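Local structure of phosphoribosylformylglycinamidine synthase 2 (Thermus thermophilus, 3VIU) at residues E76-A81 with K437-G442; L282-V287 with F343-R348; Q392-R397 with Y581-K586; M555-P560 with G688-K693. The protein is a PurM-like protein of the AIR synthase related family whose single chain carries the N-terminal and C-terminal domains of that family twice and holds ADP and a magnesium ion. One frame throughout, in Å; residues are numbered along the deposited sequence.

Contact 1: E76-A81 with K437-G442; sequences EGWAVA and KGTRLG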
# COMPACT_ATOMS: atom_id res chain seq x y z
N GLU A 76 18.60 -3.62 16.25
CA GLU A 76 20.02 -3.74 15.97
C GLU A 76 20.54 -2.54 15.16
O GLU A 76 21.45 -2.66 14.34
CB GLU A 76 20.31 -5.06 15.26
CG GLU A 76 19.92 -6.27 16.11
CD GLU A 76 20.38 -7.61 15.55
OE1 GLU A 76 19.92 -8.66 16.07
OE2 GLU A 76 21.19 -7.63 14.59
N GLY A 77 19.94 -1.38 15.40
CA GLY A 77 20.36 -0.18 14.72
C GLY A 77 19.69 0.09 13.38
O GLY A 77 19.93 1.14 12.78
N TRP A 78 18.86 -0.84 12.91
CA TRP A 78 18.19 -0.63 11.63
C TRP A 78 16.79 -0.05 11.75
O TRP A 78 16.11 -0.22 12.76
CB TRP A 78 18.09 -1.93 10.85
CG TRP A 78 19.38 -2.57 10.56
CD1 TRP A 78 20.01 -3.50 11.32
CD2 TRP A 78 20.20 -2.35 9.41
NE1 TRP A 78 21.18 -3.89 10.71
CE2 TRP A 78 21.32 -3.20 9.53
CE3 TRP A 78 20.10 -1.52 8.29
CZ2 TRP A 78 22.33 -3.25 8.57
CZ3 TRP A 78 21.11 -1.56 7.33
CH2 TRP A 78 22.21 -2.42 7.48
N ALA A 79 16.37 0.65 10.70
CA ALA A 79 15.05 1.26 10.63
C ALA A 79 14.47 0.93 9.26
O ALA A 79 15.20 0.54 8.34
CB ALA A 79 15.16 2.77 10.81
N VAL A 80 13.16 1.08 9.13
CA VAL A 80 12.50 0.81 7.86
C VAL A 80 11.52 1.92 7.50
O VAL A 80 10.66 2.30 8.30
CB VAL A 80 11.74 -0.55 7.90
CG1 VAL A 80 10.82 -0.68 6.70
CG2 VAL A 80 12.74 -1.69 7.90
N ALA A 81 11.68 2.45 6.30
CA ALA A 81 10.80 3.49 5.82
C ALA A 81 9.84 2.84 4.84
O ALA A 81 10.22 1.92 4.11
CB ALA A 81 11.60 4.58 5.12
N LYS A 437 20.64 -9.44 5.57
CA LYS A 437 21.89 -10.19 5.61
C LYS A 437 22.85 -9.65 6.65
O LYS A 437 22.95 -8.45 6.86
CB LYS A 437 22.57 -10.18 4.24
CG LYS A 437 21.78 -10.85 3.13
CD LYS A 437 22.56 -10.80 1.83
CE LYS A 437 21.73 -11.28 0.66
NZ LYS A 437 21.29 -12.68 0.84
N GLY A 438 23.56 -10.56 7.31
CA GLY A 438 24.51 -10.16 8.33
C GLY A 438 23.86 -10.07 9.70
O GLY A 438 24.55 -9.88 10.70
N THR A 439 22.53 -10.19 9.74
CA THR A 439 21.79 -10.13 10.99
C THR A 439 20.80 -11.27 11.08
O THR A 439 20.67 -12.08 10.16
CB THR A 439 20.97 -8.83 11.12
OG1 THR A 439 19.73 -8.97 10.41
CG2 THR A 439 21.75 -7.64 10.57
N ARG A 440 20.08 -11.32 12.19
CA ARG A 440 19.07 -12.34 12.41
C ARG A 440 17.71 -11.70 12.16
O ARG A 440 16.67 -12.33 12.35
CB ARG A 440 19.15 -12.84 13.83
CG ARG A 440 20.54 -13.29 14.23
CD ARG A 440 20.57 -13.64 15.69
NE ARG A 440 19.51 -14.59 16.00
CZ ARG A 440 19.17 -14.93 17.23
NH1 ARG A 440 19.80 -14.38 18.27
NH2 ARG A 440 18.20 -15.82 17.43
N LEU A 441 17.74 -10.45 11.73
CA LEU A 441 16.52 -9.69 11.48
C LEU A 441 15.82 -9.99 10.17
O LEU A 441 16.45 -10.23 9.14
CB LEU A 441 16.82 -8.19 11.56
CG LEU A 441 17.36 -7.71 12.91
CD1 LEU A 441 17.79 -6.25 12.79
CD2 LEU A 441 16.29 -7.88 13.98
N GLY A 442 14.49 -9.94 10.24
CA GLY A 442 13.65 -10.16 9.09
C GLY A 442 12.53 -9.15 9.13
O GLY A 442 11.96 -8.88 10.20

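Contact 2: L282-V287 with F343-R348; sequences LHLDLV and FRVLFR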
# COMPACT_ATOMS: atom_id res chain seq x y z
N LEU A 282 13.87 30.67 -5.92
CA LEU A 282 14.18 29.78 -7.03
C LEU A 282 14.63 30.56 -8.26
O LEU A 282 13.96 31.49 -8.70
CB LEU A 282 12.96 28.91 -7.37
CG LEU A 282 13.01 28.00 -8.61
CD1 LEU A 282 14.21 27.06 -8.56
CD2 LEU A 282 11.72 27.19 -8.68
N HIS A 283 15.77 30.18 -8.81
CA HIS A 283 16.31 30.82 -10.00
C HIS A 283 16.03 29.87 -11.15
O HIS A 283 16.81 28.97 -11.42
CB HIS A 283 17.82 31.02 -9.85
CG HIS A 283 18.19 31.97 -8.74
ND1 HIS A 283 18.30 33.33 -8.93
CD2 HIS A 283 18.49 31.74 -7.44
CE1 HIS A 283 18.65 33.90 -7.79
NE2 HIS A 283 18.77 32.96 -6.87
N LEU A 284 14.90 30.05 -11.82
CA LEU A 284 14.53 29.17 -12.92
C LEU A 284 15.56 29.08 -14.02
O LEU A 284 15.64 28.07 -14.71
CB LEU A 284 13.17 29.55 -13.51
CG LEU A 284 11.97 29.16 -12.65
CD1 LEU A 284 10.68 29.65 -13.31
CD2 LEU A 284 11.95 27.64 -12.46
N ASP A 285 16.36 30.13 -14.19
CA ASP A 285 17.36 30.13 -15.25
C ASP A 285 18.45 29.09 -15.02
O ASP A 285 19.12 28.68 -15.96
CB ASP A 285 18.01 31.51 -15.40
CG ASP A 285 17.02 32.58 -15.78
OD1 ASP A 285 16.17 32.32 -16.66
OD2 ASP A 285 17.09 33.69 -15.21
N LEU A 286 18.62 28.67 -13.77
CA LEU A 286 19.64 27.67 -13.46
C LEU A 286 19.12 26.24 -13.59
O LEU A 286 19.90 25.29 -13.58
CB LEU A 286 20.20 27.91 -12.06
CG LEU A 286 21.50 28.72 -11.97
CD1 LEU A 286 21.61 29.68 -13.12
CD2 LEU A 286 21.54 29.45 -10.64
N VAL A 287 17.80 26.11 -13.71
CA VAL A 287 17.14 24.81 -13.84
C VAL A 287 17.42 24.16 -15.21
O VAL A 287 17.13 24.74 -16.25
CB VAL A 287 15.59 24.95 -13.63
CG1 VAL A 287 14.90 23.62 -13.84
CG2 VAL A 287 15.30 25.47 -12.24
N PHE A 343 7.82 32.00 -1.31
CA PHE A 343 8.33 31.21 -2.42
C PHE A 343 8.51 32.26 -3.51
O PHE A 343 7.55 32.68 -4.15
CB PHE A 343 7.32 30.15 -2.88
CG PHE A 343 7.82 29.28 -4.00
CD1 PHE A 343 6.98 28.91 -5.04
CD2 PHE A 343 9.15 28.85 -4.02
CE1 PHE A 343 7.45 28.12 -6.09
CE2 PHE A 343 9.63 28.06 -5.06
CZ PHE A 343 8.78 27.69 -6.10
N ARG A 344 9.75 32.70 -3.70
CA ARG A 344 10.06 33.72 -4.70
C ARG A 344 10.66 33.06 -5.92
O ARG A 344 11.67 32.37 -5.84
CB ARG A 344 11.05 34.74 -4.12
CG ARG A 344 11.36 35.91 -5.04
CD ARG A 344 12.42 36.80 -4.43
NE ARG A 344 11.97 37.35 -3.16
CZ ARG A 344 12.77 37.60 -2.13
NH1 ARG A 344 12.27 38.11 -1.01
NH2 ARG A 344 14.07 37.32 -2.20
N VAL A 345 10.04 33.29 -7.07
CA VAL A 345 10.51 32.70 -8.30
C VAL A 345 11.12 33.72 -9.26
O VAL A 345 10.46 34.69 -9.66
CB VAL A 345 9.37 31.94 -9.01
CG1 VAL A 345 9.91 31.20 -10.22
CG2 VAL A 345 8.73 30.95 -8.03
N LEU A 346 12.39 33.51 -9.60
CA LEU A 346 13.11 34.39 -10.51
C LEU A 346 13.27 33.73 -11.87
O LEU A 346 13.52 32.53 -11.98
CB LEU A 346 14.49 34.74 -9.96
CG LEU A 346 14.55 35.55 -8.66
CD1 LEU A 346 16.00 35.86 -8.32
CD2 LEU A 346 13.76 36.85 -8.82
N PHE A 347 13.12 34.53 -12.92
CA PHE A 347 13.27 34.05 -14.28
C PHE A 347 13.77 35.20 -15.13
O PHE A 347 13.20 36.29 -15.09
CB PHE A 347 11.94 33.52 -14.83
CG PHE A 347 12.02 33.03 -16.25
CD1 PHE A 347 11.34 33.69 -17.27
CD2 PHE A 347 12.76 31.90 -16.57
CE1 PHE A 347 11.39 33.23 -18.59
CE2 PHE A 347 12.82 31.43 -17.88
CZ PHE A 347 12.14 32.09 -18.89
N ARG A 348 14.83 34.95 -15.89
CA ARG A 348 15.43 35.95 -16.75
C ARG A 348 15.46 37.33 -16.09
O ARG A 348 14.96 38.30 -16.64
CB ARG A 348 14.66 36.00 -18.08
CG ARG A 348 14.73 34.69 -18.88
CD ARG A 348 13.88 34.73 -20.16
NE ARG A 348 14.35 35.72 -21.13
CZ ARG A 348 15.36 35.53 -21.97
NH1 ARG A 348 15.71 36.49 -22.82
NH2 ARG A 348 16.03 34.38 -21.97
O HOH W 1 16.90 32.64 -12.41

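Contact 3: Q392-R397 with Y581-K586; sequences QEVLRR and YLLTGK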
# COMPACT_ATOMS: atom_id res chain seq x y z
N GLN A 392 -17.73 -30.74 -3.41
CA GLN A 392 -16.66 -31.35 -4.19
C GLN A 392 -16.31 -30.39 -5.31
O GLN A 392 -15.14 -30.20 -5.64
CB GLN A 392 -17.11 -32.67 -4.82
CG GLN A 392 -17.01 -33.90 -3.93
CD GLN A 392 -15.57 -34.26 -3.58
OE1 GLN A 392 -14.64 -33.94 -4.32
NE2 GLN A 392 -15.39 -34.92 -2.45
N GLU A 393 -17.33 -29.78 -5.89
CA GLU A 393 -17.13 -28.86 -6.99
C GLU A 393 -16.98 -27.39 -6.61
O GLU A 393 -16.33 -26.63 -7.32
CB GLU A 393 -18.26 -29.04 -8.02
CG GLU A 393 -17.73 -29.22 -9.43
CD GLU A 393 -18.06 -28.05 -10.33
OE1 GLU A 393 -17.30 -27.80 -11.29
OE2 GLU A 393 -19.09 -27.38 -10.07
N VAL A 394 -17.56 -26.99 -5.48
CA VAL A 394 -17.43 -25.61 -5.05
C VAL A 394 -15.97 -25.23 -4.77
O VAL A 394 -15.54 -24.14 -5.13
CB VAL A 394 -18.28 -25.33 -3.79
CG1 VAL A 394 -17.83 -24.04 -3.12
CG2 VAL A 394 -19.74 -25.21 -4.20
N LEU A 395 -15.22 -26.13 -4.14
CA LEU A 395 -13.82 -25.83 -3.84
C LEU A 395 -13.03 -25.67 -5.13
O LEU A 395 -12.19 -24.77 -5.24
CB LEU A 395 -13.20 -26.94 -2.99
CG LEU A 395 -11.68 -26.86 -2.78
CD1 LEU A 395 -11.31 -25.55 -2.10
CD2 LEU A 395 -11.21 -28.04 -1.95
N ARG A 396 -13.29 -26.53 -6.12
CA ARG A 396 -12.60 -26.44 -7.40
C ARG A 396 -12.99 -25.16 -8.12
O ARG A 396 -12.16 -24.52 -8.76
CB ARG A 396 -12.91 -27.65 -8.29
CG ARG A 396 -12.31 -28.99 -7.82
CD ARG A 396 -12.30 -30.04 -8.94
NE ARG A 396 -13.64 -30.51 -9.29
CZ ARG A 396 -14.23 -31.56 -8.73
NH1 ARG A 396 -13.60 -32.26 -7.79
NH2 ARG A 396 -15.46 -31.91 -9.08
N ARG A 397 -14.26 -24.77 -8.01
CA ARG A 397 -14.72 -23.56 -8.67
C ARG A 397 -14.15 -22.30 -8.02
O ARG A 397 -13.88 -21.31 -8.71
CB ARG A 397 -16.25 -23.51 -8.69
CG ARG A 397 -16.88 -24.53 -9.64
CD ARG A 397 -18.38 -24.69 -9.41
NE ARG A 397 -19.17 -23.50 -9.73
CZ ARG A 397 -20.45 -23.34 -9.40
NH1 ARG A 397 -21.09 -24.29 -8.73
NH2 ARG A 397 -21.10 -22.23 -9.74
N TYR A 581 -20.89 -15.12 -3.97
CA TYR A 581 -20.75 -14.57 -5.31
C TYR A 581 -20.71 -15.66 -6.37
O TYR A 581 -21.28 -15.51 -7.44
CB TYR A 581 -19.48 -13.73 -5.43
CG TYR A 581 -19.25 -13.22 -6.82
CD1 TYR A 581 -20.01 -12.17 -7.34
CD2 TYR A 581 -18.26 -13.77 -7.63
CE1 TYR A 581 -19.80 -11.70 -8.63
CE2 TYR A 581 -18.04 -13.30 -8.92
CZ TYR A 581 -18.81 -12.26 -9.41
OH TYR A 581 -18.60 -11.79 -10.69
N LEU A 582 -20.02 -16.76 -6.07
CA LEU A 582 -19.90 -17.87 -6.99
C LEU A 582 -21.24 -18.56 -7.23
O LEU A 582 -21.53 -18.97 -8.35
CB LEU A 582 -18.90 -18.90 -6.46
CG LEU A 582 -18.80 -20.19 -7.29
CD1 LEU A 582 -17.92 -19.92 -8.50
CD2 LEU A 582 -18.22 -21.32 -6.46
N LEU A 583 -22.05 -18.68 -6.19
CA LEU A 583 -23.34 -19.35 -6.30
C LEU A 583 -24.54 -18.49 -6.71
O LEU A 583 -25.53 -19.01 -7.23
CB LEU A 583 -23.65 -20.08 -4.99
CG LEU A 583 -22.63 -21.16 -4.60
CD1 LEU A 583 -22.98 -21.72 -3.22
CD2 LEU A 583 -22.61 -22.28 -5.64
N THR A 584 -24.48 -17.18 -6.47
CA THR A 584 -25.60 -16.31 -6.83
C THR A 584 -25.20 -15.27 -7.86
O THR A 584 -26.05 -14.62 -8.46
CB THR A 584 -26.14 -15.55 -5.61
OG1 THR A 584 -25.16 -14.60 -5.17
CG2 THR A 584 -26.47 -16.52 -4.48
N GLY A 585 -23.90 -15.13 -8.07
CA GLY A 585 -23.43 -14.14 -9.01
C GLY A 585 -23.59 -12.75 -8.43
O GLY A 585 -23.37 -11.75 -9.11
N LYS A 586 -23.96 -12.68 -7.15
CA LYS A 586 -24.17 -11.38 -6.52
C LYS A 586 -23.44 -11.20 -5.19
O LYS A 586 -22.87 -12.15 -4.65
CB LYS A 586 -25.68 -11.15 -6.36
CG LYS A 586 -26.44 -11.32 -7.69
CD LYS A 586 -27.86 -10.77 -7.65
CE LYS A 586 -28.81 -11.65 -6.86
NZ LYS A 586 -30.17 -11.04 -6.80

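Contact 4: M555-P560 with G688-K693; sequences MGFRRP and GETGGK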
# COMPACT_ATOMS: atom_id res chain seq x y z
N MSE A 555 3.30 -20.76 5.10
CA MSE A 555 2.02 -21.44 4.97
C MSE A 555 2.02 -22.88 4.48
O MSE A 555 1.09 -23.63 4.78
CB MSE A 555 1.13 -20.63 4.05
CG MSE A 555 1.59 -20.72 2.61
SE MSE A 555 0.33 -19.92 1.42
CE MSE A 555 -1.12 -21.17 1.69
N GLY A 556 3.03 -23.27 3.71
CA GLY A 556 3.04 -24.61 3.16
C GLY A 556 3.27 -25.79 4.09
O GLY A 556 4.16 -25.75 4.96
N PHE A 557 2.48 -26.85 3.93
CA PHE A 557 2.69 -28.04 4.73
C PHE A 557 4.05 -28.53 4.28
O PHE A 557 4.28 -28.73 3.09
CB PHE A 557 1.63 -29.11 4.44
CG PHE A 557 0.25 -28.75 4.93
CD1 PHE A 557 0.07 -28.15 6.18
CD2 PHE A 557 -0.87 -29.05 4.16
CE1 PHE A 557 -1.21 -27.86 6.65
CE2 PHE A 557 -2.16 -28.77 4.62
CZ PHE A 557 -2.33 -28.17 5.87
N ARG A 558 4.97 -28.72 5.22
CA ARG A 558 6.31 -29.14 4.84
C ARG A 558 6.66 -30.60 5.02
O ARG A 558 7.58 -31.10 4.37
CB ARG A 558 7.33 -28.26 5.56
CG ARG A 558 7.90 -27.17 4.66
CD ARG A 558 8.87 -26.25 5.39
NE ARG A 558 8.18 -25.36 6.32
CZ ARG A 558 8.77 -24.38 6.98
NH1 ARG A 558 8.07 -23.62 7.81
NH2 ARG A 558 10.07 -24.15 6.82
N ARG A 559 5.92 -31.29 5.87
CA ARG A 559 6.19 -32.70 6.12
C ARG A 559 4.97 -33.44 6.62
O ARG A 559 4.08 -32.85 7.25
CB ARG A 559 7.33 -32.84 7.14
CG ARG A 559 7.25 -31.83 8.28
CD ARG A 559 8.25 -32.09 9.41
NE ARG A 559 9.64 -32.08 8.97
CZ ARG A 559 10.31 -33.15 8.56
NH1 ARG A 559 9.73 -34.35 8.54
NH2 ARG A 559 11.58 -33.04 8.18
N PRO A 560 4.90 -34.75 6.35
CA PRO A 560 3.76 -35.57 6.80
C PRO A 560 3.84 -35.89 8.30
O PRO A 560 4.93 -35.88 8.87
CB PRO A 560 3.89 -36.82 5.94
CG PRO A 560 5.38 -36.95 5.77
CD PRO A 560 5.79 -35.53 5.48
N GLY A 688 -6.69 -32.56 12.33
CA GLY A 688 -6.10 -33.81 11.85
C GLY A 688 -4.59 -33.74 11.67
O GLY A 688 -3.88 -33.19 12.52
N GLU A 689 -4.09 -34.30 10.57
CA GLU A 689 -2.65 -34.28 10.30
C GLU A 689 -2.32 -34.04 8.83
O GLU A 689 -3.19 -34.09 7.96
CB GLU A 689 -1.99 -35.59 10.76
CG GLU A 689 -2.63 -36.87 10.24
CD GLU A 689 -1.78 -38.11 10.51
OE1 GLU A 689 -1.03 -38.13 11.51
OE2 GLU A 689 -1.87 -39.08 9.72
N THR A 690 -1.04 -33.77 8.55
CA THR A 690 -0.59 -33.53 7.19
C THR A 690 -0.08 -34.81 6.57
O THR A 690 0.11 -35.81 7.27
CB THR A 690 0.55 -32.49 7.15
OG1 THR A 690 1.65 -32.96 7.96
CG2 THR A 690 0.08 -31.15 7.67
N GLY A 691 0.12 -34.78 5.26
CA GLY A 691 0.64 -35.95 4.57
C GLY A 691 -0.21 -36.42 3.40
O GLY A 691 -1.39 -36.08 3.29
N GLY A 692 0.42 -37.20 2.53
CA GLY A 692 -0.27 -37.75 1.38
C GLY A 692 -0.40 -36.83 0.20
O GLY A 692 0.04 -35.68 0.24
N LYS A 693 -1.01 -37.34 -0.87
CA LYS A 693 -1.21 -36.57 -2.08
C LYS A 693 -2.68 -36.27 -2.30
O LYS A 693 -3.17 -36.28 -3.43
CB LYS A 693 -0.63 -37.30 -3.29
CG LYS A 693 0.90 -37.27 -3.37
CD LYS A 693 1.51 -38.59 -2.92
CE LYS A 693 3.04 -38.56 -3.06
NZ LYS A 693 3.66 -39.91 -2.87

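Contact 1: E76-A81 with K437-G442
Two hydrogen bonds grip Thr-439 OG1: it accepts from Leu-441 N at 2.8 Å, an ST turn, and also pairs with the backbone oxygen of Ile-436. The turn lies between antiparallel strands 432-436 and 441-448, and its tip meets that of a second hairpin, made by strands 70-75 and 78-86; the two belong to the two copies of the AIR synthase related N-terminal domain. In the second hairpin Glu-76 and Gly-77 both have positive phi, with backbone angles close to a type I' turn, and the phi of Gly-77 (88°) suits a residue without a side chain.

With OG1 of Thr-439 wedged between its own backbone N and carbonyl carbon (chi1 82°), CG2 is left to face the other hairpin, where it reaches Trp-78 NE1 at 3.8 Å. This is contact with a methyl, not a hydrogen bond. The beta-branch thus serves two purposes, bonding its own loop and packing against the indole. Arg-182 adds a cation-pi contact to the same indole. Glu-76 runs extended past Thr-439 and Leu-441, sliding by in the opposite direction, so that OE2 ends 3.7 Å from Thr-439 CB. Its carboxylate and the Arg-440 side chain carry opposite charges but stay apart, OE1 to NE 5.9 Å, so any attraction is probably mild. Leu-441 fills the angle between Glu-76 and Trp-78, its CD1 touching Glu-76 CB at 3.7 Å and Trp-78 CD1 at 3.8 Å.

Contact 2: L282-V287 with F343-R348
Three backbone bonds join the segments: Leu-282 N gives to Arg-344 O at 2.8 Å, Leu-346 N to Leu-282 O at 2.7 Å, and Leu-284 N to Leu-346 O at 2.8 Å, each running nearly along the C=O axis; the first two are nearly straight at the hydrogen (169°), the third more bent (150°). The pairs Leu-282 with Val-345 and His-283 with Leu-346 are parallel bridges. Beyond them residues 284-286 curl into a 3-10 turn, which lifts Asp-285 until its carboxylate meets the end of the other strand. There Asp-285 OD1 takes the N-H of Arg-348 at 3.1 Å on its syn lone pair, while OD2 adds a weak bond. A short acidic side chain suits this place, since it takes up a backbone N-H where strand 342-347 ends. A water bridges Asp-285 N and OD2, with a weak third bond to Leu-346 O.

Side chains reinforce the ladder on both faces. On the face of Leu-282 and Val-345, Leu-284 CD1 presses on Val-345 CG1 at 3.5 Å, and Leu-282 CD2 lies beside Phe-343 CZ at 3.9 Å. On the other, Leu-346 CD1 packs against the imidazole of His-283, the two side chains pointing the same way. Arg-348 CG sits 3.6 Å above the centre of the Phe-347 ring.

Further out, Arg-344 forms salt bridges with Glu-354 and Glu-281, and helices 264-275 and 296-301 cover the leucine and valine face. Strands 331-338 and 350-356 flank the pair, making it the parallel step of the mixed, otherwise antiparallel sheet of the AIR synthase related C-terminal domain.

Contact 3: Q392-R397 with Y581-K586
The guanidinium of Arg-397 has one face laid over Leu-582, whose CD2 stands 4.0 Å above the plane, displaced toward its rim. Leu-583 comes to the same group obliquely, its CD2 4.0 Å from Arg-397 NH1. The neighbouring guanidinium, of Arg-396, folds back on its own helix: Gln-392 O lies 3.3 Å above one face, toward the rim, and NH1 is held by a salt bridge to Glu-710.

A bend at chi3 (67°) turns the head of Arg-397 across Leu-582 instead of letting it run straight out. The aliphatic root of the arginine packs as well, with CB 3.7 Å from Leu-582 CD2. Such a side chain suits a partly exposed helix-helix seam because its carbons can cover leucine while its charge stays near the surface.

The contact brings helix 391-399 against the end of helix 578-584, the latter in the second AIR synthase related C-terminal domain. Val-394, one turn before Arg-397, offers CG1 to Leu-582 CD2 and CG2 to Leu-583 CD2, both at the looser 4.3 Å. Phe-654 and Ala-389 continue this apolar patch.

Helix 578-584 ends just where the arginine arrives. Arg-397 NH2 is 3.6 Å from Leu-582 O without being hydrogen-bonded, yet its charge would be expected to sit favourably near the negative end of the helix. Gly-585 then leaves the helical conformation with a positive phi of 73°, which a glycine adopts easily, and Thr-584 OG1 accepts from Lys-586 N at 3.0 Å in an ST turn.

Contact 4: M555-P560 with G688-K693
Thr-690 holds OG1 between its backbone N and carbonyl carbon (chi1 58°), which sets CG2 anti to the carbonyl carbon; Phe-557, with CG beside its own backbone N (chi1 -70°), swings its ring beneath that methyl. The meeting occurs at the end of strand 684-690, an inner strand of the mixed sheet in the second AIR synthase related C-terminal domain, where the loop leading into the adjacent antiparallel strand 563-567 runs past it.

CG2 of Thr-690 sits over the face of the phenyl ring in a CH-pi contact, 3.7 Å from the Phe-557 centroid and 25° off the normal. It leans toward one rim, so that Phe-557 CD1 is the nearest ring atom, at 3.3 Å. Met-633 and Thr-664 also pack on the phenyl group, a flat, apolar filler for this buried corner.

The other branch of the threonine is polar and fully used. OG1 donates to Arg-559 O over a short 2.5 Å, meeting an in-plane lone pair of the carbonyl, and is also hydrogen-bonded to Glu-562 N. A buried hydroxyl is thereby satisfied while tying the loop on both sides of Pro-560. Gly-691 follows with a positive phi, a setting that suits glycine, and having no side chain it lets the proline ring close in, with Pro-560 CB 3.6 Å from Gly-691 CA.

From the N terminus, contact 1 opens first, at residues 76-81, the turn and the start of the second strand of a hairpin, and its loop stays open for some 355 residues. Contact 2 opens and closes wholly within that loop, joining two strands of the first C-terminal domain. Contact 3 then begins at helix 391-399 before contact 1 closes at 437-442, so these two cross; contact 1 ties together the two N-terminal domains. Contact 4 opens at 555-560 before contact 3 closes at 581-586, a second crossing, and ends at 688-693. Contacts 3 and 4 both reach the second C-terminal domain, their centres about 26 Å apart, whereas contact 2 lies across the chain's centre from both.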